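Local structure of heat shock protein, putative (Plasmodium falciparum, 1Y6Z) at residues F86-L97 with L121-S132. The protein is the middle domain of a putative Hsp90-family heat shock protein, which as a whole probably acts as an ATP-dependent chaperone that binds unfolded proteins. Residues are numbered along the deposited sequence; the frame is centred on the assembly and turned at random.
Sequences FSESIPRWLTFL and LSIINKRIVLKS
The Phe86 ring packs against Leu121, Asn125 and Ile128 on one side of segment 121-132 of helix 121-141, at the start of a long loop-on-helix contact in the Hsp90 middle domain, where the connection between strands 80-83 and 98-103 packs against the helix beside the mixed sheet. A chi1 of -170° turns CG away from the backbone N, and the ring edge then meets two methyls: CE1 lies 3.6 Å from Leu121 CD1, and CE2 lies 4.0 Å from Ile128 CD1. The Asn125 amide approaches the same ring obliquely, the two planes 61° apart, and also packs beside Ser89 and Ile90. Further along the helix, Val129 CG2 touches two loop side chains, 3.7 Å from Pro91 CD and 3.9 Å from Leu94 CD1. The other branch of Leu94 continues the packing, CD2 resting 4.0 Å from Ser132 CB, where Leu97, the last residue of the type I beta turn Leu94-Leu97, also arrives.

In the second shell, Val101 of strand 98-103 touches Phe86, Ile124 and Ile128, so loop and helix share a footing on the sheet. Ser89 OG donates a hydrogen bond to Phe86 O (2.9 Å), and OG lies 4.2 Å above the Phe86 ring plane, over its centre. On the helix, Ile128 O accepts hydrogen bonds from both Ser132 N and, at 2.8 Å, Ser132 OG, the two donors arriving from opposite faces of the carbonyl plane.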
ATOM      1  N   PHE B  86      -0.163 -25.126  -4.567  1.00 42.17           N
ATOM      2  CA  PHE B  86      -0.461 -24.191  -3.504  1.00 42.39           C
ATOM      3  C   PHE B  86      -1.280 -22.964  -3.985  1.00 42.28           C
ATOM      4  O   PHE B  86      -1.965 -22.307  -3.189  1.00 41.74           O
ATOM      5  CB  PHE B  86       0.827 -23.756  -2.832  1.00 42.34           C
ATOM      6  CG  PHE B  86       0.596 -22.991  -1.610  1.00 43.98           C
ATOM      7  CD1 PHE B  86       0.204 -23.642  -0.444  1.00 42.34           C
ATOM      8  CD2 PHE B  86       0.675 -21.592  -1.622  1.00 47.28           C
ATOM      9  CE1 PHE B  86      -0.040 -22.912   0.706  1.00 44.90           C
ATOM     10  CE2 PHE B  86       0.414 -20.855  -0.463  1.00 46.72           C
ATOM     11  CZ  PHE B  86       0.069 -21.516   0.696  1.00 44.49           C
ATOM     12  N   SER B  87      -1.178 -22.667  -5.284  1.00 42.02           N
ATOM     13  CA  SER B  87      -1.914 -21.592  -5.927  1.00 42.63           C
ATOM     14  C   SER B  87      -3.459 -21.743  -5.949  1.00 42.83           C
ATOM     15  O   SER B  87      -4.178 -20.750  -6.163  1.00 42.27           O
ATOM     16  CB  SER B  87      -1.416 -21.425  -7.363  1.00 42.42           C
ATOM     17  OG  SER B  87      -0.115 -20.870  -7.373  1.00 44.37           O
ATOM     18  N   GLU B  88      -3.951 -22.970  -5.746  1.00 42.63           N
ATOM     19  CA  GLU B  88      -5.401 -23.264  -5.642  1.00 42.62           C
ATOM     20  C   GLU B  88      -6.103 -22.561  -4.464  1.00 42.00           C
ATOM     21  O   GLU B  88      -7.337 -22.456  -4.422  1.00 41.08           O
ATOM     22  CB  GLU B  88      -5.628 -24.751  -5.444  1.00 43.04           C
ATOM     23  CG  GLU B  88      -5.484 -25.615  -6.648  1.00 47.93           C
ATOM     24  CD  GLU B  88      -5.940 -27.044  -6.341  1.00 53.79           C
ATOM     25  OE1 GLU B  88      -7.129 -27.214  -5.953  1.00 55.40           O
ATOM     26  OE2 GLU B  88      -5.111 -27.980  -6.476  1.00 55.38           O
ATOM     27  N   SER B  89      -5.316 -22.116  -3.497  1.00 40.72           N
ATOM     28  CA  SER B  89      -5.868 -21.394  -2.378  1.00 40.69           C
ATOM     29  C   SER B  89      -5.673 -19.854  -2.462  1.00 39.27           C
ATOM     30  O   SER B  89      -6.241 -19.104  -1.639  1.00 38.17           O
ATOM     31  CB  SER B  89      -5.321 -21.994  -1.070  1.00 41.39           C
ATOM     32  OG  SER B  89      -3.905 -21.914  -1.040  1.00 45.79           O
ATOM     33  N   ILE B  90      -4.882 -19.369  -3.428  1.00 36.72           N
ATOM     34  CA  ILE B  90      -4.712 -17.913  -3.547  1.00 35.54           C
ATOM     35  C   ILE B  90      -5.713 -17.407  -4.596  1.00 33.44           C
ATOM     36  O   ILE B  90      -6.217 -18.217  -5.366  1.00 32.89           O
ATOM     37  CB  ILE B  90      -3.192 -17.459  -3.754  1.00 35.78           C
ATOM     38  CG1 ILE B  90      -2.722 -17.635  -5.191  1.00 35.22           C
ATOM     39  CG2 ILE B  90      -2.248 -18.267  -2.853  1.00 37.58           C
ATOM     40  CD1 ILE B  90      -1.388 -16.875  -5.471  1.00 37.48           C
ATOM     41  N   PRO B  91      -6.038 -16.084  -4.615  1.00 31.42           N
ATOM     42  CA  PRO B  91      -6.998 -15.590  -5.622  1.00 29.94           C
ATOM     43  C   PRO B  91      -6.561 -16.021  -7.005  1.00 27.49           C
ATOM     44  O   PRO B  91      -5.381 -16.031  -7.291  1.00 25.46           O
ATOM     45  CB  PRO B  91      -6.883 -14.082  -5.498  1.00 30.49           C
ATOM     46  CG  PRO B  91      -6.621 -13.928  -3.979  1.00 31.98           C
ATOM     47  CD  PRO B  91      -5.579 -15.012  -3.729  1.00 31.47           C
ATOM     48  N   ARG B  92      -7.491 -16.435  -7.837  1.00 25.24           N
ATOM     49  CA  ARG B  92      -7.029 -16.987  -9.114  1.00 25.29           C
ATOM     50  C   ARG B  92      -6.471 -15.931 -10.051  1.00 24.09           C
ATOM     51  O   ARG B  92      -5.766 -16.263 -11.039  1.00 23.11           O
ATOM     52  CB  ARG B  92      -8.156 -17.752  -9.813  1.00 27.61           C
ATOM     53  CG  ARG B  92      -9.214 -16.862 -10.460  1.00 24.83           C
ATOM     54  CD  ARG B  92     -10.281 -17.739 -11.206  1.00 26.12           C
ATOM     55  NE  ARG B  92     -11.248 -16.898 -11.905  1.00 29.65           N
ATOM     56  CZ  ARG B  92     -12.096 -17.337 -12.847  1.00 32.49           C
ATOM     57  NH1 ARG B  92     -12.119 -18.617 -13.190  1.00 32.48           N
ATOM     58  NH2 ARG B  92     -12.928 -16.512 -13.431  1.00 32.29           N
ATOM     59  N   TRP B  93      -6.731 -14.649  -9.772  1.00 22.02           N
ATOM     60  CA  TRP B  93      -6.123 -13.645 -10.644  1.00 22.02           C
ATOM     61  C   TRP B  93      -4.574 -13.674 -10.530  1.00 20.47           C
ATOM     62  O   TRP B  93      -3.898 -13.196 -11.417  1.00 22.60           O
ATOM     63  CB  TRP B  93      -6.675 -12.245 -10.423  1.00 20.66           C
ATOM     64  CG  TRP B  93      -6.245 -11.615  -9.181  1.00 22.08           C
ATOM     65  CD1 TRP B  93      -6.838 -11.752  -7.972  1.00 20.70           C
ATOM     66  CD2 TRP B  93      -5.088 -10.755  -8.988  1.00 19.98           C
ATOM     67  NE1 TRP B  93      -6.132 -11.053  -7.027  1.00 20.75           N
ATOM     68  CE2 TRP B  93      -5.090 -10.381  -7.638  1.00 22.64           C
ATOM     69  CE3 TRP B  93      -4.094 -10.225  -9.854  1.00 20.47           C
ATOM     70  CZ2 TRP B  93      -4.096  -9.518  -7.083  1.00 23.33           C
ATOM     71  CZ3 TRP B  93      -3.130  -9.329  -9.318  1.00 20.68           C
ATOM     72  CH2 TRP B  93      -3.132  -9.013  -7.939  1.00 23.42           C
ATOM     73  N   LEU B  94      -4.044 -14.285  -9.476  1.00 20.20           N
ATOM     74  CA  LEU B  94      -2.602 -14.436  -9.287  1.00 19.76           C
ATOM     75  C   LEU B  94      -1.999 -15.764  -9.742  1.00 20.18           C
ATOM     76  O   LEU B  94      -0.848 -16.053  -9.397  1.00 21.25           O
ATOM     77  CB  LEU B  94      -2.265 -14.267  -7.804  1.00 19.91           C
ATOM     78  CG  LEU B  94      -2.373 -12.794  -7.441  1.00 22.49           C
ATOM     79  CD1 LEU B  94      -2.432 -12.770  -5.938  1.00 24.64           C
ATOM     80  CD2 LEU B  94      -1.128 -12.004  -8.005  1.00 25.12           C
ATOM     81  N   THR B  95      -2.762 -16.532 -10.517  1.00 21.15           N
ATOM     82  CA  THR B  95      -2.359 -17.839 -11.063  1.00 21.85           C
ATOM     83  C   THR B  95      -1.076 -17.741 -11.891  1.00 21.20           C
ATOM     84  O   THR B  95      -0.378 -18.731 -12.047  1.00 19.45           O
ATOM     85  CB  THR B  95      -3.475 -18.495 -11.935  1.00 21.16           C
ATOM     86  OG1 THR B  95      -3.125 -19.863 -12.271  1.00 24.85           O
ATOM     87  CG2 THR B  95      -3.745 -17.709 -13.216  1.00 22.40           C
ATOM     88  N   PHE B  96      -0.789 -16.558 -12.425  1.00 19.72           N
ATOM     89  CA  PHE B  96       0.420 -16.388 -13.300  1.00 19.30           C
ATOM     90  C   PHE B  96       1.708 -16.337 -12.485  1.00 20.09           C
ATOM     91  O   PHE B  96       2.771 -16.507 -13.041  1.00 20.69           O
ATOM     92  CB  PHE B  96       0.322 -15.167 -14.218  1.00 18.91           C
ATOM     93  CG  PHE B  96       0.304 -13.844 -13.473  1.00 18.91           C
ATOM     94  CD1 PHE B  96      -0.887 -13.269 -13.078  1.00 19.15           C
ATOM     95  CD2 PHE B  96       1.512 -13.201 -13.138  1.00 21.61           C
ATOM     96  CE1 PHE B  96      -0.938 -12.028 -12.406  1.00 19.16           C
ATOM     97  CE2 PHE B  96       1.479 -11.964 -12.400  1.00 22.54           C
ATOM     98  CZ  PHE B  96       0.265 -11.389 -12.068  1.00 22.74           C
ATOM     99  N   LEU B  97       1.647 -16.115 -11.163  1.00 18.18           N
ATOM    100  CA  LEU B  97       2.859 -16.087 -10.367  1.00 19.48           C
ATOM    101  C   LEU B  97       3.498 -17.506 -10.306  1.00 19.24           C
ATOM    102  O   LEU B  97       2.791 -18.505 -10.285  1.00 20.32           O
ATOM    103  CB  LEU B  97       2.484 -15.729  -8.884  1.00 18.99           C
ATOM    104  CG  LEU B  97       2.016 -14.340  -8.507  1.00 24.76           C
ATOM    105  CD1 LEU B  97       1.838 -14.396  -6.943  1.00 23.70           C
ATOM    106  CD2 LEU B  97       3.082 -13.364  -8.792  1.00 25.12           C
ATOM    107  N   LEU B 121      -3.279 -21.062   6.722  1.00 51.34           N
ATOM    108  CA  LEU B 121      -2.918 -21.143   5.332  1.00 48.16           C
ATOM    109  C   LEU B 121      -3.354 -19.813   4.782  1.00 45.89           C
ATOM    110  O   LEU B 121      -2.704 -19.226   3.904  1.00 44.21           O
ATOM    111  CB  LEU B 121      -3.693 -22.248   4.650  1.00 49.07           C
ATOM    112  CG  LEU B 121      -3.092 -22.684   3.322  1.00 49.57           C
ATOM    113  CD1 LEU B 121      -1.972 -23.679   3.636  1.00 51.13           C
ATOM    114  CD2 LEU B 121      -4.168 -23.305   2.458  1.00 50.06           C
ATOM    115  N   SER B 122      -4.457 -19.352   5.362  1.00 42.64           N
ATOM    116  CA  SER B 122      -5.087 -18.106   5.055  1.00 41.01           C
ATOM    117  C   SER B 122      -4.130 -16.920   5.319  1.00 39.67           C
ATOM    118  O   SER B 122      -4.124 -15.945   4.582  1.00 37.09           O
ATOM    119  CB  SER B 122      -6.313 -17.989   5.927  1.00 41.80           C
ATOM    120  OG  SER B 122      -7.119 -16.913   5.532  1.00 44.41           O
ATOM    121  N   ILE B 123      -3.368 -17.014   6.400  1.00 37.82           N
ATOM    122  CA  ILE B 123      -2.369 -16.017   6.748  1.00 37.77           C
ATOM    123  C   ILE B 123      -1.255 -15.979   5.694  1.00 36.77           C
ATOM    124  O   ILE B 123      -0.846 -14.910   5.229  1.00 34.92           O
ATOM    125  CB  ILE B 123      -1.776 -16.361   8.109  1.00 37.84           C
ATOM    126  CG1 ILE B 123      -2.737 -15.854   9.203  1.00 38.74           C
ATOM    127  CG2 ILE B 123      -0.350 -15.817   8.245  1.00 38.34           C
ATOM    128  CD1 ILE B 123      -2.631 -16.606  10.478  1.00 40.28           C
ATOM    129  N   ILE B 124      -0.762 -17.156   5.334  1.00 35.88           N
ATOM    130  CA  ILE B 124       0.280 -17.226   4.308  1.00 36.57           C
ATOM    131  C   ILE B 124      -0.250 -16.635   2.982  1.00 35.75           C
ATOM    132  O   ILE B 124       0.438 -15.809   2.359  1.00 36.18           O
ATOM    133  CB  ILE B 124       0.878 -18.655   4.145  1.00 35.91           C
ATOM    134  CG1 ILE B 124       1.570 -19.078   5.455  1.00 37.76           C
ATOM    135  CG2 ILE B 124       1.901 -18.683   2.996  1.00 36.31           C
ATOM    136  CD1 ILE B 124       1.992 -20.535   5.504  1.00 37.59           C
ATOM    137  N   ASN B 125      -1.452 -17.052   2.569  1.00 35.24           N
ATOM    138  CA  ASN B 125      -2.104 -16.544   1.374  1.00 35.06           C
ATOM    139  C   ASN B 125      -2.195 -15.023   1.349  1.00 34.81           C
ATOM    140  O   ASN B 125      -1.873 -14.382   0.345  1.00 34.16           O
ATOM    141  CB  ASN B 125      -3.505 -17.140   1.222  1.00 35.43           C
ATOM    142  CG  ASN B 125      -3.473 -18.636   0.913  1.00 38.83           C
ATOM    143  OD1 ASN B 125      -4.485 -19.324   1.046  1.00 42.37           O
ATOM    144  ND2 ASN B 125      -2.288 -19.151   0.543  1.00 36.45           N
ATOM    145  N   LYS B 126      -2.667 -14.447   2.456  1.00 33.17           N
ATOM    146  CA  LYS B 126      -2.791 -12.998   2.549  1.00 32.72           C
ATOM    147  C   LYS B 126      -1.470 -12.253   2.367  1.00 28.49           C
ATOM    148  O   LYS B 126      -1.449 -11.250   1.716  1.00 28.20           O
ATOM    149  CB  LYS B 126      -3.439 -12.609   3.900  1.00 33.03           C
ATOM    150  CG  LYS B 126      -4.129 -11.244   3.800  1.00 39.81           C
ATOM    151  CD  LYS B 126      -4.366 -10.625   5.182  1.00 44.71           C
ATOM    152  CE  LYS B 126      -4.310  -9.106   5.054  1.00 45.99           C
ATOM    153  NZ  LYS B 126      -4.980  -8.453   6.222  1.00 47.70           N
ATOM    154  N   ARG B 127      -0.389 -12.763   2.957  1.00 27.70           N
ATOM    155  CA  ARG B 127       0.953 -12.158   2.925  1.00 27.01           C
ATOM    156  C   ARG B 127       1.474 -12.252   1.483  1.00 26.28           C
ATOM    157  O   ARG B 127       2.128 -11.347   0.971  1.00 23.75           O
ATOM    158  CB  ARG B 127       1.886 -13.002   3.774  1.00 28.35           C
ATOM    159  CG  ARG B 127       2.445 -12.511   5.154  1.00 33.69           C
ATOM    160  CD  ARG B 127       1.516 -11.805   6.054  1.00 37.92           C
ATOM    161  NE  ARG B 127       1.880 -11.913   7.498  1.00 40.74           N
ATOM    162  CZ  ARG B 127       2.995 -11.451   8.080  1.00 42.45           C
ATOM    163  NH1 ARG B 127       3.157 -11.579   9.410  1.00 43.84           N
ATOM    164  NH2 ARG B 127       3.958 -10.857   7.375  1.00 39.12           N
ATOM    165  N   ILE B 128       1.208 -13.388   0.859  1.00 25.21           N
ATOM    166  CA  ILE B 128       1.583 -13.536  -0.555  1.00 24.34           C
ATOM    167  C   ILE B 128       0.912 -12.491  -1.443  1.00 23.38           C
ATOM    168  O   ILE B 128       1.546 -11.917  -2.307  1.00 22.08           O
ATOM    169  CB  ILE B 128       1.307 -14.950  -1.043  1.00 25.98           C
ATOM    170  CG1 ILE B 128       2.388 -15.870  -0.489  1.00 25.75           C
ATOM    171  CG2 ILE B 128       1.381 -15.029  -2.589  1.00 26.56           C
ATOM    172  CD1 ILE B 128       2.233 -17.304  -0.908  1.00 31.25           C
ATOM    173  N   VAL B 129      -0.389 -12.269  -1.278  1.00 23.40           N
ATOM    174  CA  VAL B 129      -1.106 -11.328  -2.141  1.00 23.61           C
ATOM    175  C   VAL B 129      -0.568  -9.922  -1.937  1.00 23.89           C
ATOM    176  O   VAL B 129      -0.327  -9.169  -2.890  1.00 21.91           O
ATOM    177  CB  VAL B 129      -2.625 -11.399  -1.876  1.00 24.32           C
ATOM    178  CG1 VAL B 129      -3.399 -10.344  -2.687  1.00 23.56           C
ATOM    179  CG2 VAL B 129      -3.100 -12.798  -2.142  1.00 22.55           C
ATOM    180  N   LEU B 130      -0.391  -9.536  -0.683  1.00 24.43           N
ATOM    181  CA  LEU B 130       0.210  -8.263  -0.414  1.00 24.34           C
ATOM    182  C   LEU B 130       1.652  -8.072  -0.981  1.00 23.14           C
ATOM    183  O   LEU B 130       1.933  -6.996  -1.521  1.00 21.52           O
ATOM    184  CB  LEU B 130       0.036  -7.878   1.059  1.00 26.27           C
ATOM    185  CG  LEU B 130      -1.496  -7.864   1.402  1.00 29.55           C
ATOM    186  CD1 LEU B 130      -1.811  -7.461   2.876  1.00 33.15           C
ATOM    187  CD2 LEU B 130      -2.449  -7.074   0.399  1.00 28.96           C
ATOM    188  N   LYS B 131       2.527  -9.087  -0.888  1.00 22.49           N
ATOM    189  CA  LYS B 131       3.884  -8.978  -1.442  1.00 22.27           C
ATOM    190  C   LYS B 131       3.777  -8.894  -2.972  1.00 21.35           C
ATOM    191  O   LYS B 131       4.576  -8.203  -3.603  1.00 21.21           O
ATOM    192  CB  LYS B 131       4.778 -10.177  -1.044  1.00 24.06           C
ATOM    193  CG  LYS B 131       5.253 -10.104   0.399  1.00 24.16           C
ATOM    194  CD  LYS B 131       6.367  -9.132   0.553  1.00 24.77           C
ATOM    195  CE  LYS B 131       6.817  -9.110   2.017  1.00 33.38           C
ATOM    196  NZ  LYS B 131       7.718  -7.973   2.265  1.00 27.70           N
ATOM    197  N   SER B 132       2.800  -9.605  -3.541  1.00 20.65           N
ATOM    198  CA  SER B 132       2.629  -9.640  -5.019  1.00 21.47           C
ATOM    199  C   SER B 132       2.176  -8.256  -5.517  1.00 21.06           C
ATOM    200  O   SER B 132       2.689  -7.768  -6.477  1.00 21.44           O
ATOM    201  CB  SER B 132       1.559 -10.681  -5.408  1.00 20.35           C
ATOM    202  OG  SER B 132       2.012 -11.971  -5.073  1.00 23.06           O
TER